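Anthranilate-CoA ligase (Stigmatella aurantiaca, PDB 4WV3) is an AMP-binding enzyme of the ANL clan, built from a large AMP-binding region and a C-terminal domain, with a ligand pocket to which both contribute. Local coordinates at residues F213-L218 against V239-A244; Y264-G269 against S292-L297; D333-S338 against D404-H409. All coordinates share one frame; numbering follows the deposited sequence.

Contact 1: residues F213-L218 against V239-A244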
# COMPACT_ATOMS: atom_id res chain seq x y z
N PHE A 213 7.15 0.55 -11.73
CA PHE A 213 5.85 -0.04 -12.02
C PHE A 213 5.33 -0.78 -10.80
O PHE A 213 5.91 -1.77 -10.36
CB PHE A 213 5.93 -0.98 -13.23
CG PHE A 213 4.69 -1.81 -13.43
CD1 PHE A 213 3.44 -1.21 -13.47
CD2 PHE A 213 4.78 -3.18 -13.57
CE1 PHE A 213 2.30 -1.98 -13.65
CE2 PHE A 213 3.64 -3.95 -13.76
CZ PHE A 213 2.40 -3.35 -13.80
N ALA A 214 4.23 -0.28 -10.24
CA ALA A 214 3.63 -0.89 -9.07
C ALA A 214 2.26 -1.47 -9.39
O ALA A 214 1.44 -0.81 -10.03
CB ALA A 214 3.51 0.13 -7.95
N LEU A 215 2.03 -2.70 -8.95
CA LEU A 215 0.71 -3.29 -9.06
C LEU A 215 -0.21 -2.60 -8.06
O LEU A 215 -1.42 -2.51 -8.27
CB LEU A 215 0.76 -4.80 -8.78
CG LEU A 215 -0.54 -5.56 -8.98
CD1 LEU A 215 -1.11 -5.29 -10.36
CD2 LEU A 215 -0.33 -7.05 -8.77
N ALA A 216 0.39 -2.09 -6.98
CA ALA A 216 -0.33 -1.31 -5.99
C ALA A 216 -0.89 -0.04 -6.62
O ALA A 216 -0.20 0.64 -7.38
CB ALA A 216 0.59 -0.96 -4.83
N LYS A 217 -2.14 0.27 -6.31
CA LYS A 217 -2.82 1.40 -6.91
C LYS A 217 -2.39 2.73 -6.30
O LYS A 217 -1.70 2.76 -5.28
CB LYS A 217 -4.34 1.23 -6.79
CG LYS A 217 -4.87 -0.01 -7.48
CD LYS A 217 -4.53 -0.01 -8.96
CE LYS A 217 -5.14 -1.21 -9.66
NZ LYS A 217 -4.86 -1.18 -11.13
N LEU A 218 -2.82 3.82 -6.92
CA LEU A 218 -2.39 5.16 -6.51
C LEU A 218 -3.13 5.69 -5.28
O LEU A 218 -2.73 6.70 -4.70
CB LEU A 218 -2.51 6.14 -7.68
CG LEU A 218 -1.53 5.89 -8.83
CD1 LEU A 218 -1.88 6.75 -10.04
CD2 LEU A 218 -0.10 6.14 -8.39
N VAL A 239 5.08 3.60 -14.62
CA VAL A 239 4.12 2.86 -15.44
C VAL A 239 2.84 2.59 -14.67
O VAL A 239 2.87 2.06 -13.56
CB VAL A 239 4.72 1.52 -15.93
CG1 VAL A 239 3.72 0.77 -16.79
CG2 VAL A 239 6.02 1.76 -16.69
N LEU A 240 1.70 2.96 -15.25
CA LEU A 240 0.41 2.83 -14.58
C LEU A 240 -0.47 1.76 -15.22
O LEU A 240 -0.73 1.79 -16.43
CB LEU A 240 -0.31 4.17 -14.56
CG LEU A 240 0.48 5.35 -13.98
CD1 LEU A 240 -0.33 6.63 -14.04
CD2 LEU A 240 0.92 5.05 -12.55
N PHE A 241 -0.95 0.82 -14.40
CA PHE A 241 -1.78 -0.28 -14.87
C PHE A 241 -3.22 -0.12 -14.38
O PHE A 241 -3.50 -0.31 -13.20
CB PHE A 241 -1.20 -1.61 -14.40
CG PHE A 241 -2.00 -2.81 -14.82
CD1 PHE A 241 -1.94 -3.28 -16.12
CD2 PHE A 241 -2.81 -3.47 -13.91
CE1 PHE A 241 -2.67 -4.39 -16.51
CE2 PHE A 241 -3.55 -4.57 -14.29
CZ PHE A 241 -3.48 -5.03 -15.60
N PRO A 242 -4.13 0.24 -15.30
CA PRO A 242 -5.53 0.53 -14.96
C PRO A 242 -6.38 -0.72 -14.79
O PRO A 242 -7.43 -0.66 -14.14
CB PRO A 242 -6.01 1.32 -16.18
CG PRO A 242 -5.22 0.77 -17.31
CD PRO A 242 -3.86 0.43 -16.74
N GLY A 243 -5.94 -1.84 -15.35
CA GLY A 243 -6.72 -3.07 -15.34
C GLY A 243 -6.82 -3.72 -13.98
O GLY A 243 -6.27 -3.24 -12.99
N ALA A 244 -7.55 -4.84 -13.93
CA ALA A 244 -7.72 -5.59 -12.69
C ALA A 244 -6.40 -6.24 -12.27
O ALA A 244 -5.72 -6.86 -13.08
CB ALA A 244 -8.80 -6.64 -12.85
O HOH W 1 -0.03 0.58 -11.74
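The ring of Phe213 meets the 239-244 segment with its edge: the carbonyl O of Val239 and CB of Phe241 both lie near the ring plane. CG of Phe213 is anti to the backbone N (chi1 169°), which places the ring alongside the 239-244 segment, with CE1 3.6 Å from Phe241 CB. Further back, Phe213 CB rests against CB of Val239 at 3.9 Å. The Phe241 ring has backbone on one face, where Gly243 N stands 3.7 Å above its centre, while Ala244 C lies at its edge. CD1 of Leu215 and NZ of Lys217 approach this ring obliquely.

Lys217 supplies the direct polar link. Its chain bends at chi2 (-59°) and is then extended, which brings NZ to Gly243 O with a hydrogen bond of 3.1 Å, nearly along the C=O axis. The same NZ lies 2.6 Å from Phe241 O, so it is near two main-chain carbonyl oxygens of the loop.

The backbones diverge here, and a water fits between them. From 4.8 Å between the CA atoms of Phe213 and Val239, the spacing widens to 7.0 Å between those of Leu215 and Phe241. In this gap a water accepts from Phe241 N and lies close to Ala214 O, spanning a distance that direct main-chain pairing no longer covers. Away from the two phenylalanines, Leu218 CD1 and Leu240 CD2 touch where their side chains cross at about a right angle.

Helix 248-258 packs on Phe213 through Thr254 and Ile255, and Val239 pairs through its backbone with Thr212. Strand 211-214, helix 221-234 and strand 237-239 form a beta-alpha-beta crossover, and the contact lies where its two adjacent parallel strands diverge into loops in the AMP-binding fold.

Contact 2: residues Y264-G269 against S292-L297. With 3UK (5'-O-[(S)-[(2-aminobenzoyl)oxy](hydroxy)phosphoryl]adenosine), chain C.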
# COMPACT_ATOMS: atom_id res chain seq x y z
N TYR A 264 6.94 -3.05 -7.94
CA TYR A 264 6.34 -3.13 -6.61
C TYR A 264 5.15 -4.08 -6.62
O TYR A 264 4.36 -4.09 -7.57
CB TYR A 264 5.86 -1.75 -6.15
CG TYR A 264 6.92 -0.66 -6.13
CD1 TYR A 264 7.31 -0.03 -7.30
CD2 TYR A 264 7.49 -0.25 -4.94
CE1 TYR A 264 8.26 0.97 -7.29
CE2 TYR A 264 8.45 0.75 -4.92
CZ TYR A 264 8.83 1.36 -6.09
OH TYR A 264 9.78 2.35 -6.08
N ASN A 265 5.01 -4.86 -5.56
CA ASN A 265 3.89 -5.78 -5.42
C ASN A 265 3.76 -6.28 -3.99
O ASN A 265 4.59 -5.96 -3.13
CB ASN A 265 4.04 -6.97 -6.38
CG ASN A 265 2.71 -7.61 -6.72
OD1 ASN A 265 1.72 -7.45 -6.01
ND2 ASN A 265 2.67 -8.36 -7.82
N ALA A 266 2.72 -7.05 -3.73
CA ALA A 266 2.51 -7.68 -2.43
C ALA A 266 2.85 -9.16 -2.55
O ALA A 266 2.81 -9.71 -3.66
CB ALA A 266 1.07 -7.49 -1.97
N PRO A 267 3.20 -9.82 -1.43
CA PRO A 267 3.50 -11.25 -1.42
C PRO A 267 2.42 -12.10 -2.09
O PRO A 267 2.74 -13.10 -2.73
CB PRO A 267 3.58 -11.58 0.07
CG PRO A 267 4.07 -10.33 0.68
CD PRO A 267 3.44 -9.21 -0.11
N THR A 268 1.16 -11.69 -1.95
CA THR A 268 0.06 -12.40 -2.59
C THR A 268 0.12 -12.25 -4.11
O THR A 268 -0.37 -13.11 -4.85
CB THR A 268 -1.31 -11.93 -2.07
OG1 THR A 268 -2.35 -12.71 -2.67
CG2 THR A 268 -1.53 -10.46 -2.38
N GLY A 269 0.72 -11.15 -4.57
CA GLY A 269 0.87 -10.90 -5.99
C GLY A 269 2.05 -11.66 -6.56
O GLY A 269 1.99 -12.18 -7.68
N SER A 292 8.57 -5.44 -2.17
CA SER A 292 7.40 -6.09 -1.59
C SER A 292 6.99 -5.43 -0.28
O SER A 292 7.85 -5.04 0.52
CB SER A 292 7.66 -7.58 -1.36
OG SER A 292 6.54 -8.21 -0.77
N ALA A 293 5.69 -5.30 -0.06
CA ALA A 293 5.17 -4.70 1.17
C ALA A 293 3.67 -4.99 1.25
O ALA A 293 3.11 -5.66 0.39
CB ALA A 293 5.20 -3.19 1.09
N SER A 294 3.03 -4.45 2.28
CA SER A 294 1.62 -4.71 2.53
C SER A 294 1.53 -5.76 3.62
O SER A 294 0.91 -5.55 4.67
CB SER A 294 0.92 -5.19 1.26
OG SER A 294 -0.49 -5.09 1.38
N GLU A 295 2.16 -6.90 3.36
CA GLU A 295 2.33 -7.95 4.36
C GLU A 295 3.73 -8.55 4.26
O GLU A 295 4.42 -8.35 3.26
CB GLU A 295 1.26 -9.04 4.21
CG GLU A 295 -0.13 -8.63 4.66
CD GLU A 295 -1.06 -9.82 4.86
OE1 GLU A 295 -0.56 -10.96 4.89
OE2 GLU A 295 -2.28 -9.60 5.00
N ALA A 296 4.13 -9.29 5.29
CA ALA A 296 5.47 -9.87 5.33
C ALA A 296 5.72 -10.84 4.18
O ALA A 296 4.93 -11.74 3.94
CB ALA A 296 5.71 -10.56 6.67
N LEU A 297 6.83 -10.63 3.47
CA LEU A 297 7.21 -11.50 2.36
C LEU A 297 7.92 -12.74 2.87
O LEU A 297 9.01 -12.64 3.44
CB LEU A 297 8.10 -10.75 1.37
CG LEU A 297 8.62 -11.58 0.19
CD1 LEU A 297 7.51 -11.87 -0.80
CD2 LEU A 297 9.79 -10.89 -0.49
C10 3UK C . 1.41 -4.20 7.45
C15 3UK C . 3.60 -5.12 6.67
C17 3UK C . 4.99 -6.91 7.30
C21 3UK C . 1.78 -3.71 8.83
C26 3UK C . 2.17 0.29 3.35
C28 3UK C . 4.38 -0.01 2.43
O01 3UK C . 0.48 -1.38 3.80
C02 3UK C . 0.89 -0.27 4.07
O03 3UK C . 0.04 0.65 4.74
P04 3UK C . -1.35 0.19 5.37
O05 3UK C . -2.05 1.44 5.99
O06 3UK C . -1.14 -0.89 6.54
C07 3UK C . 0.10 -0.95 7.25
C08 3UK C . 0.20 -2.29 7.92
O09 3UK C . 0.43 -3.32 6.94
N11 3UK C . 2.56 -4.21 6.60
C12 3UK C . 2.80 -3.33 5.58
N13 3UK C . 3.99 -3.66 5.00
C14 3UK C . 4.50 -4.77 5.65
N16 3UK C . 3.86 -6.18 7.47
N18 3UK C . 5.89 -6.64 6.36
C19 3UK C . 5.70 -5.60 5.53
N20 3UK C . 6.66 -5.31 4.52
O22 3UK C . 1.06 -4.44 9.80
C23 3UK C . 1.36 -2.32 8.83
O24 3UK C . 0.96 -1.93 10.16
O25 3UK C . -2.24 -0.38 4.28
C27 3UK C . 3.24 -0.53 3.08
C29 3UK C . 4.43 1.38 2.05
C30 3UK C . 3.36 2.20 2.32
C31 3UK C . 2.21 1.68 2.96
N32 3UK C . 1.07 2.55 3.25
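Adjacent parallel strands meet at Asn265 and Ser292, whose CA atoms are 5.2 Å apart, and a weak hydrogen bond from Ala293 N to Asn265 O is part of this bridge. The contact joins the C-terminal ends of the two strands of a beta-alpha-beta unit, in which strand 262-265 passes through the N-cap residue Ala266 into helix 267-274 and the chain returns as strand 289-292.

Pro267, in the first turn of the helix, carries most of the side-chain contact. Its ring points into the curve of the opposing loop: CG lies 3.3 Å from Glu295 O, and CD 3.3 Å from Ser292 OG. On the CB side, CD1 of Leu297 closes in at 4.0 Å from Pro267 CB, brought there by Leu297 CG lying anti to its backbone N (chi1 177°). Ala266 CB meets Ser294 CB beside this ring.

Asn265 turns its side chain back on its own backbone, with OD1 accepting from Ala266 N, which stands above the carbonyl plane. Ser294 OG instead bonds to Thr504 O, and the Glu295 carboxylate to Ile507 N and Arg509.

The loop's other side lines the pocket of 3UK, where Ala293 CB rests 3.5 Å from ligand atom C28.

Contact 3: residues D333-S338 against D404-H409. With 3UK (5'-O-[(S)-[(2-aminobenzoyl)oxy](hydroxy)phosphoryl]adenosine), chain C.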
# COMPACT_ATOMS: atom_id res chain seq x y z
N ASP A 333 22.06 -5.35 1.47
CA ASP A 333 21.78 -6.09 2.69
C ASP A 333 20.35 -6.63 2.72
O ASP A 333 19.40 -5.89 2.97
CB ASP A 333 22.04 -5.20 3.92
CG ASP A 333 21.98 -5.98 5.22
OD1 ASP A 333 22.09 -7.22 5.18
OD2 ASP A 333 21.84 -5.34 6.29
N ILE A 334 20.22 -7.93 2.48
CA ILE A 334 18.91 -8.58 2.47
C ILE A 334 18.89 -9.82 3.34
O ILE A 334 19.73 -10.71 3.19
CB ILE A 334 18.49 -9.00 1.04
CG1 ILE A 334 18.36 -7.78 0.13
CG2 ILE A 334 17.19 -9.78 1.07
CD1 ILE A 334 17.93 -8.12 -1.27
N ARG A 335 17.93 -9.88 4.26
CA ARG A 335 17.66 -11.12 4.99
C ARG A 335 16.24 -11.58 4.66
O ARG A 335 15.27 -11.00 5.15
CB ARG A 335 17.84 -10.93 6.49
CG ARG A 335 17.43 -12.15 7.31
CD ARG A 335 18.19 -12.23 8.62
NE ARG A 335 19.63 -12.41 8.39
CZ ARG A 335 20.51 -12.63 9.36
NH1 ARG A 335 20.12 -12.71 10.62
NH2 ARG A 335 21.80 -12.78 9.06
N PRO A 336 16.13 -12.62 3.81
CA PRO A 336 14.85 -13.14 3.32
C PRO A 336 13.88 -13.50 4.45
O PRO A 336 14.22 -14.29 5.33
CB PRO A 336 15.27 -14.41 2.56
CG PRO A 336 16.66 -14.13 2.13
CD PRO A 336 17.28 -13.34 3.25
N GLY A 337 12.69 -12.91 4.42
CA GLY A 337 11.67 -13.18 5.41
C GLY A 337 11.55 -12.08 6.45
O GLY A 337 10.56 -12.02 7.18
N SER A 338 12.55 -11.21 6.51
CA SER A 338 12.57 -10.14 7.50
C SER A 338 12.23 -8.79 6.88
O SER A 338 12.21 -8.64 5.66
CB SER A 338 13.94 -10.06 8.18
OG SER A 338 14.92 -9.59 7.27
N ASP A 404 21.40 -10.59 14.85
CA ASP A 404 22.18 -9.82 13.89
C ASP A 404 21.55 -8.45 13.63
O ASP A 404 22.07 -7.66 12.84
CB ASP A 404 22.32 -10.59 12.58
CG ASP A 404 23.15 -11.85 12.73
OD1 ASP A 404 24.12 -11.84 13.52
OD2 ASP A 404 22.84 -12.86 12.07
N GLY A 405 20.43 -8.18 14.30
CA GLY A 405 19.79 -6.88 14.21
C GLY A 405 18.69 -6.77 13.17
O GLY A 405 18.32 -5.66 12.78
N TYR A 406 18.16 -7.90 12.73
CA TYR A 406 17.11 -7.91 11.72
C TYR A 406 15.71 -7.98 12.33
O TYR A 406 15.47 -8.75 13.27
CB TYR A 406 17.32 -9.05 10.72
CG TYR A 406 18.55 -8.88 9.86
CD1 TYR A 406 19.77 -9.40 10.24
CD2 TYR A 406 18.48 -8.18 8.65
CE1 TYR A 406 20.90 -9.25 9.45
CE2 TYR A 406 19.60 -8.02 7.86
CZ TYR A 406 20.80 -8.56 8.26
OH TYR A 406 21.92 -8.40 7.47
N TYR A 407 14.80 -7.19 11.79
CA TYR A 407 13.43 -7.12 12.29
C TYR A 407 12.51 -8.13 11.62
O TYR A 407 12.41 -8.17 10.39
CB TYR A 407 12.87 -5.71 12.11
CG TYR A 407 13.34 -4.72 13.14
CD1 TYR A 407 14.65 -4.26 13.15
CD2 TYR A 407 12.48 -4.24 14.12
CE1 TYR A 407 15.09 -3.35 14.09
CE2 TYR A 407 12.91 -3.33 15.07
CZ TYR A 407 14.21 -2.90 15.05
OH TYR A 407 14.64 -1.99 16.00
N TRP A 408 11.84 -8.95 12.42
CA TRP A 408 10.91 -9.95 11.91
C TRP A 408 9.48 -9.67 12.36
O TRP A 408 9.22 -9.48 13.54
CB TRP A 408 11.33 -11.35 12.34
CG TRP A 408 12.59 -11.82 11.68
CD1 TRP A 408 13.86 -11.43 11.98
CD2 TRP A 408 12.70 -12.78 10.62
NE1 TRP A 408 14.76 -12.08 11.16
CE2 TRP A 408 14.07 -12.91 10.32
CE3 TRP A 408 11.77 -13.53 9.89
CZ2 TRP A 408 14.54 -13.77 9.33
CZ3 TRP A 408 12.24 -14.38 8.90
CH2 TRP A 408 13.61 -14.49 8.63
N HIS A 409 8.56 -9.64 11.40
CA HIS A 409 7.16 -9.36 11.68
C HIS A 409 6.48 -10.57 12.29
O HIS A 409 6.31 -11.60 11.63
CB HIS A 409 6.44 -8.95 10.39
CG HIS A 409 5.06 -8.42 10.61
ND1 HIS A 409 4.02 -8.67 9.75
CD2 HIS A 409 4.56 -7.64 11.60
CE1 HIS A 409 2.93 -8.07 10.19
NE2 HIS A 409 3.23 -7.44 11.31
C10 3UK C . 1.41 -4.20 7.45
C15 3UK C . 3.60 -5.12 6.67
C17 3UK C . 4.99 -6.91 7.30
C21 3UK C . 1.78 -3.71 8.83
C26 3UK C . 2.17 0.29 3.35
C28 3UK C . 4.38 -0.01 2.43
O01 3UK C . 0.48 -1.38 3.80
C02 3UK C . 0.89 -0.27 4.07
O03 3UK C . 0.04 0.65 4.74
P04 3UK C . -1.35 0.19 5.37
O05 3UK C . -2.05 1.44 5.99
O06 3UK C . -1.14 -0.89 6.54
C07 3UK C . 0.10 -0.95 7.25
C08 3UK C . 0.20 -2.29 7.92
O09 3UK C . 0.43 -3.32 6.94
N11 3UK C . 2.56 -4.21 6.60
C12 3UK C . 2.80 -3.33 5.58
N13 3UK C . 3.99 -3.66 5.00
C14 3UK C . 4.50 -4.77 5.65
N16 3UK C . 3.86 -6.18 7.47
N18 3UK C . 5.89 -6.64 6.36
C19 3UK C . 5.70 -5.60 5.53
N20 3UK C . 6.66 -5.31 4.52
O22 3UK C . 1.06 -4.44 9.80
C23 3UK C . 1.36 -2.32 8.83
O24 3UK C . 0.96 -1.93 10.16
O25 3UK C . -2.24 -0.38 4.28
C27 3UK C . 3.24 -0.53 3.08
C29 3UK C . 4.43 1.38 2.05
C30 3UK C . 3.36 2.20 2.32
C31 3UK C . 2.21 1.68 2.96
N32 3UK C . 1.07 2.55 3.25
O HOH W 2 8.93 -9.71 8.33
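Among the polar bonds, the guanidinium of Arg335 grips Asp404 end-on, with OD2 near its plane: NH1 (3.1 Å) uses the anti lone pair of OD2, and NH2 (3.2 Å) meets OD2 from above the carboxylate plane. NH1 also forms a salt bridge with Asp402, whose OD2 accepts from Trp408 NE1. Tip to tip, Tyr406 OH donates to the syn lone pair of Asp333 OD1 at 2.6 Å, while Asp333 OD2 pairs with Lys341.

Over ring faces, Arg335, bent at chi3 (-64°), lays its guanidinium on Tyr406, the planes 23° apart, and its CD makes a CH-pi contact 3.8 Å from the ring centroid. A second CH-pi contact puts Ser338 CB 3.7 Å from the centroid of the Trp408 five-membered ring.

In the type II turn from Arg335 to Ser338, Arg335 O accepts from both Ser338 N and OG. A water donates to Gly337 O and accepts from N of His409, whose ring face meets 3UK N16. The loop before strand 341-342 of the mixed sheet thus packs on strand 407-412 of the antiparallel sheet.

Asp404 and Asp402 probably stabilise the positive charge of Arg335, and Tyr406 OH, donating to Asp333, is likely to remain protonated.

Overall arrangement
Along the chain the three contacts come in series, each closing before the next opens. Contacts 1 and 2, with centres about 14 Å apart, share the mixed sheet: strands 211-214 and 262-265 are neighbours, and Leu215 N lies 3.0 Å from Tyr264 O, a probable hydrogen bond. Contact 3 joins the loop before strand 341-342, at the far edge of that sheet, to strand 407-412 of the separate antiparallel sheet. Its centre is about 15 Å from that of contact 2 and about 28 Å from that of contact 1. Contacts 2 and 3 meet at Ala296 and His409, and both touch 3UK, so the loop after strand 289-292 and a strand of the antiparallel sheet contribute to one ligand pocket.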